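Local structure of alpha-galactosidase (Thermus thermophilus, 6LCJ) at residues D299-D304 with A334-C339. The protein probably hydrolyses terminal alpha-galactosyl residues from galactosides, as a hexameric glycosidase of family GH36. Numbering follows the deposited sequence.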
loop_
_atom_site.group_PDB
_atom_site.type_symbol
_atom_site.label_atom_id
_atom_site.label_comp_id
_atom_site.label_asym_id
_atom_site.label_seq_id
_atom_site.Cartn_x
_atom_site.Cartn_y
_atom_site.Cartn_z
ATOM N N ASP E 299 45.489 28.642 -21.150
ATOM C CA ASP E 299 45.319 27.800 -22.335
ATOM C C ASP E 299 45.201 26.311 -21.991
ATOM O O ASP E 299 45.348 25.460 -22.871
ATOM C CB ASP E 299 46.462 28.027 -23.323
ATOM C CG ASP E 299 47.819 27.697 -22.727
ATOM O OD1 ASP E 299 47.940 27.658 -21.485
ATOM O OD2 ASP E 299 48.771 27.487 -23.510
ATOM N N TYR E 300 44.963 25.986 -20.724
ATOM C CA TYR E 300 44.597 24.646 -20.285
ATOM C C TYR E 300 43.313 24.798 -19.480
ATOM O O TYR E 300 43.287 25.536 -18.491
ATOM C CB TYR E 300 45.732 24.014 -19.458
ATOM C CG TYR E 300 45.493 22.613 -18.918
ATOM C CD1 TYR E 300 44.596 22.382 -17.880
ATOM C CD2 TYR E 300 46.196 21.523 -19.425
ATOM C CE1 TYR E 300 44.390 21.109 -17.379
ATOM C CE2 TYR E 300 46.003 20.238 -18.928
ATOM C CZ TYR E 300 45.102 20.042 -17.905
ATOM O OH TYR E 300 44.895 18.779 -17.418
ATOM N N LEU E 301 42.237 24.159 -19.928
ATOM C CA LEU E 301 40.924 24.351 -19.318
ATOM C C LEU E 301 40.350 23.018 -18.867
ATOM O O LEU E 301 40.338 22.049 -19.633
ATOM C CB LEU E 301 39.960 25.027 -20.287
ATOM C CG LEU E 301 40.417 26.390 -20.802
ATOM C CD1 LEU E 301 39.406 26.939 -21.823
ATOM C CD2 LEU E 301 40.616 27.343 -19.624
ATOM N N LYS E 302 39.894 22.969 -17.624
ATOM C CA LYS E 302 39.219 21.796 -17.085
ATOM C C LYS E 302 37.727 22.094 -17.085
ATOM O O LYS E 302 37.235 22.893 -16.278
ATOM C CB LYS E 302 39.734 21.447 -15.690
ATOM C CG LYS E 302 39.135 20.179 -15.085
ATOM C CD LYS E 302 39.809 19.844 -13.750
ATOM C CE LYS E 302 39.057 18.773 -12.950
ATOM N NZ LYS E 302 39.714 18.482 -11.623
ATOM N N LEU E 303 37.022 21.482 -18.019
ATOM C CA LEU E 303 35.595 21.686 -18.184
ATOM C C LEU E 303 34.905 20.536 -17.478
ATOM O O LEU E 303 35.098 19.373 -17.842
ATOM C CB LEU E 303 35.231 21.747 -19.669
ATOM C CG LEU E 303 36.041 22.799 -20.435
ATOM C CD1 LEU E 303 35.648 22.854 -21.920
ATOM C CD2 LEU E 303 35.875 24.171 -19.771
ATOM N N ASP E 304 34.137 20.857 -16.452
ATOM C CA ASP E 304 33.659 19.874 -15.505
ATOM C C ASP E 304 32.141 19.799 -15.548
ATOM O O ASP E 304 31.474 20.704 -16.059
ATOM C CB ASP E 304 34.121 20.221 -14.092
ATOM C CG ASP E 304 34.300 18.993 -13.204
ATOM O OD1 ASP E 304 33.808 17.881 -13.540
ATOM O OD2 ASP E 304 34.945 19.167 -12.150
ATOM N N ALA E 334 44.029 25.363 -27.505
ATOM C CA ALA E 334 44.124 25.194 -26.071
ATOM C C ALA E 334 43.830 23.744 -25.709
ATOM O O ALA E 334 43.254 22.983 -26.498
ATOM C CB ALA E 334 43.160 26.135 -25.359
ATOM N N TYR E 335 44.282 23.350 -24.518
ATOM C CA TYR E 335 44.087 21.994 -24.017
ATOM C C TYR E 335 42.766 21.936 -23.260
ATOM O O TYR E 335 42.583 22.658 -22.271
ATOM C CB TYR E 335 45.234 21.570 -23.096
ATOM C CG TYR E 335 45.295 20.071 -22.863
ATOM C CD1 TYR E 335 44.462 19.461 -21.929
ATOM C CD2 TYR E 335 46.165 19.265 -23.588
ATOM C CE1 TYR E 335 44.503 18.095 -21.717
ATOM C CE2 TYR E 335 46.210 17.902 -23.384
ATOM C CZ TYR E 335 45.376 17.321 -22.445
ATOM O OH TYR E 335 45.411 15.965 -22.233
ATOM N N LEU E 336 41.858 21.075 -23.702
ATOM C CA LEU E 336 40.602 20.873 -22.993
ATOM C C LEU E 336 40.627 19.509 -22.314
ATOM O O LEU E 336 40.788 18.472 -22.979
ATOM C CB LEU E 336 39.404 20.999 -23.933
ATOM C CG LEU E 336 39.284 22.366 -24.590
ATOM C CD1 LEU E 336 38.071 22.394 -25.494
ATOM C CD2 LEU E 336 39.233 23.467 -23.536
ATOM N N LEU E 337 40.516 19.525 -20.992
ATOM C CA LEU E 337 40.345 18.330 -20.187
ATOM C C LEU E 337 38.865 18.213 -19.859
ATOM O O LEU E 337 38.308 19.102 -19.204
ATOM C CB LEU E 337 41.171 18.410 -18.903
ATOM C CG LEU E 337 40.917 17.249 -17.929
ATOM C CD1 LEU E 337 41.498 15.949 -18.473
ATOM C CD2 LEU E 337 41.481 17.545 -16.558
ATOM N N PHE E 338 38.230 17.136 -20.333
ATOM C CA PHE E 338 36.806 16.894 -20.093
ATOM C C PHE E 338 36.623 16.101 -18.806
ATOM O O PHE E 338 37.259 15.056 -18.622
ATOM C CB PHE E 338 36.165 16.127 -21.254
ATOM C CG PHE E 338 35.825 16.983 -22.461
ATOM C CD1 PHE E 338 36.540 18.145 -22.746
ATOM C CD2 PHE E 338 34.816 16.601 -23.332
ATOM C CE1 PHE E 338 36.252 18.901 -23.868
ATOM C CE2 PHE E 338 34.516 17.361 -24.459
ATOM C CZ PHE E 338 35.236 18.509 -24.725
ATOM N N CYS E 339 35.731 16.579 -17.938
ATOM C CA CYS E 339 35.472 15.947 -16.651
ATOM C C CYS E 339 33.964 15.843 -16.439
ATOM O O CYS E 339 33.201 16.691 -16.908
ATOM C CB CYS E 339 36.146 16.749 -15.492
ATOM S SG CYS E 339 36.175 15.880 -13.844
#
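Strands 299-303 and 335-338 run parallel as neighbours in the eight-stranded TIM barrel, joined through helix 317-331 in a beta-alpha-beta crossover. Five backbone hydrogen bonds pass back and forth between them, from Tyr-335 N to Asp-299 O (2.9 Å) up to Cys-339 N to Leu-303 O (2.9 Å). Tyr-335 N sits above the carbonyl plane of Asp-299, whereas the other four donors meet their acceptors almost along the C=O axis.

Inside the barrel, Tyr-300 and Tyr-335 both hold CG anti to the backbone N, so the two rings project together. Their planes are within 3° of parallel but offset until they barely overlap, with CE2 of Tyr-300 3.5 Å from CD1 of Tyr-335. Tyr-335 OH is hydrogen-bonded to His-398. An alanine in place of Tyr-300 would remove this ring and would probably loosen the packing of Tyr-335 and Leu-337. CD2 of Leu-337 lies between Tyr-300 OH (3.7 Å) and Lys-302 CG (3.8 Å); the extended lysine continues to a salt bridge with Asp-196.

On the helix-covered face, Leu-336 CD2 packs against Leu-301 CB and Leu-303 CD1. At the C-terminal ends, Asp-304, whose OD2 accepts from Trp-233 NE1, places OD1 3.1 Å from Cys-339 SG.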